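Local coordinates for probable disease resistance protein At5g66900 (Arabidopsis thaliana, PDB 7L7W), which acts as a plant "helper" immune receptor of the NB-LRR family, forming calcium-permeable, nonselective cation channels, and is represented here by its N-terminal CC-R (RPW8-like) domain, at residues A[22-27]-A[46-51]; A[28-33]-A[85-90]. The protein carries 2 engineered substitutions. One frame throughout, in Å; residues are numbered along the deposited sequence. Where two conformers were deposited one is given.

Contact 1 of 2, residues A[22-27]-A[46-51]; sequences KLLKVV and STMEIL
Leu24 sets one methyl against the side chain of Met48 and the other between Leu51 and the carbonyl oxygen of Met48. CD1 rests against the thioether, 3.9 Å from Met48 SD, while CD2 meets Leu51 CD2 at 3.6 Å. The branched end of a leucine suits this place, because one side chain can fill the space beside two residues a helical turn apart. Val27, one turn further along its own helix, brings CG1 to 3.6 Å from Met48 SD, the two side chains meeting nearly at a right angle. Met48 is thus touched by both Leu24 and Val27. Its CG is set beside the backbone N (chi1 -73°) and the chain stays extended at chi2, carrying the sulfur out between the helices; the sulfur is what touches Val27, and the bend at chi3 carries CE past the end of that valine, toward Ala31. A long, unbranched methionine reaches across the gap and lays its soft sulfur against both partners.

Behind this first shell the segments run antiparallel at 159°, their axes 10.3 Å apart, with Leu24 opposite Met48. Helix 97-114 backs Met48 with Met111 and Leu51 with Phe114, and helix 70-88 meets Val27 through Ala82 and Asp83. Thr47 is buried, and its hydroxyl is satisfied by a hydrogen bond with Asn108 OD1. Toward the edge, Lys25 makes a cation-pi contact with Phe52. Aliphatic and thioether side chains between antiparallel neighbours, closed over by two further helices, form part of the hydrophobic core of the four-helix bundle of this CC-R domain.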
loop_
_atom_site.group_PDB
_atom_site.type_symbol
_atom_site.label_atom_id
_atom_site.label_comp_id
_atom_site.label_asym_id
_atom_site.label_seq_id
_atom_site.Cartn_x
_atom_site.Cartn_y
_atom_site.Cartn_z
ATOM N N LYS A 22 14.115 12.778 -27.651
ATOM C CA LYS A 22 14.052 11.322 -27.760
ATOM C C LYS A 22 14.075 10.669 -26.376
ATOM O O LYS A 22 13.225 9.815 -26.040
ATOM C CB LYS A 22 15.218 10.847 -28.631
ATOM C CG LYS A 22 15.666 9.426 -28.407
ATOM C CD LYS A 22 16.997 9.146 -29.095
ATOM C CE LYS A 22 16.796 8.745 -30.544
ATOM N NZ LYS A 22 17.462 7.443 -30.849
ATOM N N LEU A 23 15.036 11.084 -25.550
ATOM C CA LEU A 23 15.115 10.607 -24.181
ATOM C C LEU A 23 13.891 11.008 -23.361
ATOM O O LEU A 23 13.538 10.310 -22.410
ATOM C CB LEU A 23 16.407 11.111 -23.546
ATOM C CG LEU A 23 16.574 10.950 -22.039
ATOM C CD1 LEU A 23 17.147 9.578 -21.755
ATOM C CD2 LEU A 23 17.526 12.023 -21.494
ATOM N N LEU A 24 13.212 12.099 -23.717
ATOM C CA LEU A 24 12.001 12.436 -22.975
ATOM C C LEU A 24 10.803 11.598 -23.424
ATOM O O LEU A 24 9.958 11.227 -22.599
ATOM C CB LEU A 24 11.686 13.923 -23.118
ATOM C CG LEU A 24 10.523 14.364 -22.229
ATOM C CD1 LEU A 24 10.778 14.008 -20.740
ATOM C CD2 LEU A 24 10.288 15.851 -22.407
ATOM N N LYS A 25 10.700 11.304 -24.724
ATOM C CA LYS A 25 9.598 10.481 -25.192
ATOM C C LYS A 25 9.679 9.082 -24.603
ATOM O O LYS A 25 8.639 8.466 -24.306
ATOM C CB LYS A 25 9.588 10.422 -26.722
ATOM C CG LYS A 25 8.362 9.717 -27.327
ATOM C CD LYS A 25 7.236 10.701 -27.649
ATOM C CE LYS A 25 5.873 10.030 -27.571
ATOM N NZ LYS A 25 4.805 11.066 -27.526
ATOM N N VAL A 26 10.899 8.565 -24.418
ATOM C CA VAL A 26 11.019 7.251 -23.786
ATOM C C VAL A 26 10.424 7.283 -22.381
ATOM O O VAL A 26 9.641 6.403 -21.988
ATOM C CB VAL A 26 12.483 6.786 -23.748
ATOM C CG1 VAL A 26 12.602 5.571 -22.827
ATOM C CG2 VAL A 26 12.983 6.459 -25.138
ATOM N N VAL A 27 10.789 8.308 -21.607
ATOM C CA VAL A 27 10.339 8.403 -20.223
ATOM C C VAL A 27 8.821 8.577 -20.167
ATOM O O VAL A 27 8.154 8.045 -19.265
ATOM C CB VAL A 27 11.098 9.543 -19.510
ATOM C CG1 VAL A 27 10.631 9.717 -18.059
ATOM C CG2 VAL A 27 12.603 9.265 -19.533
ATOM N N SER A 46 1.796 14.684 -17.636
ATOM C CA SER A 46 1.277 15.974 -18.083
ATOM C C SER A 46 2.388 17.018 -18.099
ATOM O O SER A 46 2.545 17.768 -19.079
ATOM C CB SER A 46 0.126 16.438 -17.199
ATOM O OG SER A 46 0.599 17.365 -16.239
ATOM N N THR A 47 3.179 17.083 -17.019
ATOM C CA THR A 47 4.297 18.017 -17.023
ATOM C C THR A 47 5.284 17.705 -18.144
ATOM O O THR A 47 5.732 18.611 -18.855
ATOM C CB THR A 47 5.004 18.015 -15.676
ATOM O OG1 THR A 47 4.245 18.804 -14.755
ATOM C CG2 THR A 47 6.402 18.608 -15.810
ATOM N N MET A 48 5.601 16.426 -18.338
ATOM C CA MET A 48 6.561 16.050 -19.371
ATOM C C MET A 48 6.026 16.327 -20.776
ATOM O O MET A 48 6.806 16.606 -21.690
ATOM C CB MET A 48 6.937 14.570 -19.224
ATOM C CG MET A 48 7.857 14.277 -18.027
ATOM S SD MET A 48 8.490 12.567 -17.931
ATOM C CE MET A 48 6.990 11.598 -17.690
ATOM N N GLU A 49 4.713 16.276 -20.971
ATOM C CA GLU A 49 4.162 16.579 -22.281
ATOM C C GLU A 49 4.141 18.077 -22.535
ATOM O O GLU A 49 4.238 18.498 -23.695
ATOM C CB GLU A 49 2.773 15.950 -22.417
ATOM C CG GLU A 49 2.872 14.448 -22.709
ATOM C CD GLU A 49 1.530 13.737 -22.834
ATOM O OE1 GLU A 49 0.592 14.034 -22.045
ATOM O OE2 GLU A 49 1.429 12.848 -23.716
ATOM N N ILE A 50 4.030 18.883 -21.473
ATOM C CA ILE A 50 4.285 20.321 -21.602
ATOM C C ILE A 50 5.734 20.571 -22.013
ATOM O O ILE A 50 6.026 21.385 -22.898
ATOM C CB ILE A 50 3.979 21.049 -20.283
ATOM C CG1 ILE A 50 2.496 21.016 -19.946
ATOM C CG2 ILE A 50 4.525 22.480 -20.321
ATOM C CD1 ILE A 50 2.240 21.426 -18.495
ATOM N N LEU A 51 6.669 19.907 -21.332
ATOM C CA LEU A 51 8.084 20.142 -21.589
ATOM C C LEU A 51 8.539 19.594 -22.943
ATOM O O LEU A 51 9.551 20.059 -23.474
ATOM C CB LEU A 51 8.907 19.533 -20.451
ATOM C CG LEU A 51 10.411 19.314 -20.629
ATOM C CD1 LEU A 51 11.172 20.620 -20.373
ATOM C CD2 LEU A 51 10.912 18.191 -19.720
#

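Contact 2 of 2, residues A[28-33]-A[85-90]; sequences IDEAKK and AVRKFP
Val86 and Ala31 make the apolar part of this contact, together with the aliphatic base of Glu30. The valine straddles two residues: CG1 lies 3.5 Å from Glu30 CB, and CG2 lies 4.0 Å from Ala31 CB. Both branches face the other helix, and the small alanine lets the backbones draw close, its CA being 6.1 Å from that of Val86.

The charged part lies at the more open margin, where long, flexible Arg and Lys chains can reach the carboxylate. Glu30 OE2 forms a salt bridge with Arg87 NH1 at 3.5 Å, the carboxylate and guanidinium planes turned 45° apart, while Glu30 CG lies over one face of the guanidinium. A bend at chi2 (-58°) folds the glutamate back within range of Lys33, whose NZ bonds to OE1 at 2.8 Å from the syn side, 32° out of the carboxylate plane. The lysine also reaches OE2 weakly, so that oxygen is shared by both cations, which would probably favour the ionised carboxylate.

Helix 38-60 closes the inner side, Leu40 touching Val86 and Val45 touching Ala31. Beyond, Phe89 stacks on Phe37 and also packs against Trp94 of the second subunit, while Ala85 packs on helix 97-114.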
loop_
_atom_site.group_PDB
_atom_site.type_symbol
_atom_site.label_atom_id
_atom_site.label_comp_id
_atom_site.label_asym_id
_atom_site.label_seq_id
_atom_site.Cartn_x
_atom_site.Cartn_y
_atom_site.Cartn_z
ATOM N N ILE A 28 8.249 9.291 -21.145
ATOM C CA ILE A 28 6.799 9.452 -21.171
ATOM C C ILE A 28 6.128 8.118 -21.451
ATOM O O ILE A 28 5.192 7.712 -20.741
ATOM C CB ILE A 28 6.372 10.511 -22.199
ATOM C CG1 ILE A 28 6.909 11.877 -21.807
ATOM C CG2 ILE A 28 4.858 10.612 -22.250
ATOM C CD1 ILE A 28 6.682 12.924 -22.899
ATOM N N ASP A 29 6.599 7.398 -22.470
ATOM C CA ASP A 29 5.953 6.144 -22.833
ATOM C C ASP A 29 6.077 5.111 -21.727
ATOM O O ASP A 29 5.195 4.255 -21.581
ATOM C CB ASP A 29 6.542 5.606 -24.135
ATOM C CG ASP A 29 6.384 6.582 -25.290
ATOM O OD1 ASP A 29 5.327 7.258 -25.363
ATOM O OD2 ASP A 29 7.331 6.683 -26.104
ATOM N N GLU A 30 7.152 5.175 -20.937
ATOM C CA GLU A 30 7.284 4.269 -19.802
ATOM C C GLU A 30 6.396 4.692 -18.638
ATOM O O GLU A 30 5.835 3.836 -17.951
ATOM C CB GLU A 30 8.738 4.168 -19.332
ATOM C CG GLU A 30 9.667 3.413 -20.269
ATOM C CD GLU A 30 9.237 1.983 -20.557
ATOM O OE1 GLU A 30 8.477 1.374 -19.753
ATOM O OE2 GLU A 30 9.657 1.470 -21.620
ATOM N N ALA A 31 6.277 5.997 -18.377
ATOM C CA ALA A 31 5.452 6.431 -17.252
ATOM C C ALA A 31 3.984 6.166 -17.520
ATOM O O ALA A 31 3.237 5.803 -16.605
ATOM C CB ALA A 31 5.657 7.914 -16.974
ATOM N N LYS A 32 3.547 6.354 -18.770
ATOM C CA LYS A 32 2.131 6.222 -19.086
ATOM C C LYS A 32 1.608 4.829 -18.733
ATOM O O LYS A 32 0.432 4.684 -18.368
ATOM C CB LYS A 32 1.901 6.551 -20.563
ATOM C CG LYS A 32 1.593 8.015 -20.819
ATOM C CD LYS A 32 1.434 8.299 -22.309
ATOM C CE LYS A 32 1.075 9.760 -22.566
ATOM N NZ LYS A 32 1.214 10.134 -24.001
ATOM N N LYS A 33 2.483 3.810 -18.771
ATOM C CA LYS A 33 2.068 2.429 -18.536
ATOM C C LYS A 33 1.449 2.230 -17.149
ATOM O O LYS A 33 0.615 1.337 -16.973
ATOM C CB LYS A 33 3.260 1.484 -18.722
ATOM C CG LYS A 33 3.789 1.382 -20.151
ATOM C CD LYS A 33 4.961 0.408 -20.260
ATOM C CE LYS A 33 5.766 0.616 -21.552
ATOM N NZ LYS A 33 7.041 -0.180 -21.545
ATOM N N ALA A 85 13.681 7.134 -11.850
ATOM C CA ALA A 85 12.529 6.932 -10.980
ATOM C C ALA A 85 11.488 6.042 -11.649
ATOM O O ALA A 85 10.942 5.117 -11.022
ATOM C CB ALA A 85 11.928 8.286 -10.597
ATOM N N VAL A 86 11.221 6.287 -12.932
ATOM C CA VAL A 86 10.238 5.482 -13.646
ATOM C C VAL A 86 10.698 4.037 -13.731
ATOM O O VAL A 86 9.899 3.105 -13.579
ATOM C CB VAL A 86 9.981 6.076 -15.042
ATOM C CG1 VAL A 86 9.464 5.011 -15.982
ATOM C CG2 VAL A 86 8.993 7.221 -14.947
ATOM N N ARG A 87 11.988 3.818 -13.981
ATOM C CA ARG A 87 12.423 2.439 -14.140
ATOM C C ARG A 87 12.445 1.698 -12.816
ATOM O O ARG A 87 12.357 0.466 -12.822
ATOM C CB ARG A 87 13.780 2.382 -14.833
ATOM C CG ARG A 87 13.798 3.242 -16.081
ATOM C CD ARG A 87 14.615 2.649 -17.192
ATOM N NE ARG A 87 13.796 1.890 -18.130
ATOM C CZ ARG A 87 13.609 2.225 -19.403
ATOM N NH1 ARG A 87 12.851 1.473 -20.190
ATOM N NH2 ARG A 87 14.181 3.311 -19.891
ATOM N N LYS A 88 12.523 2.415 -11.684
ATOM C CA LYS A 88 12.529 1.713 -10.404
ATOM C C LYS A 88 11.122 1.555 -9.818
ATOM O O LYS A 88 10.947 0.812 -8.849
ATOM C CB LYS A 88 13.402 2.446 -9.387
ATOM C CG LYS A 88 12.728 3.702 -8.853
ATOM C CD LYS A 88 13.243 4.183 -7.475
ATOM C CE LYS A 88 14.752 4.240 -7.381
ATOM N NZ LYS A 88 15.078 5.483 -6.629
ATOM N N PHE A 89 10.115 2.250 -10.356
ATOM C CA PHE A 89 8.774 2.178 -9.760
ATOM C C PHE A 89 8.254 0.771 -9.483
ATOM O O PHE A 89 7.699 0.560 -8.385
ATOM C CB PHE A 89 7.738 2.906 -10.625
ATOM C CG PHE A 89 6.367 2.907 -10.025
ATOM C CD1 PHE A 89 6.145 3.498 -8.786
ATOM C CD2 PHE A 89 5.312 2.291 -10.674
ATOM C CE1 PHE A 89 4.882 3.500 -8.215
ATOM C CE2 PHE A 89 4.039 2.281 -10.102
ATOM C CZ PHE A 89 3.830 2.885 -8.868
ATOM N N PRO A 90 8.357 -0.207 -10.385
ATOM C CA PRO A 90 7.825 -1.547 -10.082
ATOM C C PRO A 90 8.387 -2.178 -8.813
ATOM O O PRO A 90 7.762 -3.096 -8.261
ATOM C CB PRO A 90 8.208 -2.360 -11.320
ATOM C CG PRO A 90 8.198 -1.348 -12.415
ATOM C CD PRO A 90 8.781 -0.105 -11.796
#

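How the contacts relate
Helix 20-32 serves both contacts, facing helix 38-60 in contact 1 and helix 70-88 in contact 2; the centres of the two contacts are about 12 Å apart. Met48 continues from one into the other, its CB 3.7 Å from Ile28 CG1 and its CE 4.0 Å from Ala31 CB, joining the two apolar layers. A salt bridge between Glu49 OE2 and Lys32 NZ, at 2.7 Å, ties helices 38-60 and 20-32 together beside them. Glu80 and Asp83 of helix 70-88 bind nickel; the side chains of Val27 in contact 1 and Arg87 in contact 2 each lie about 6 Å from a bound nickel ion, and Arg87 makes a long, weak ion pair with Asp83.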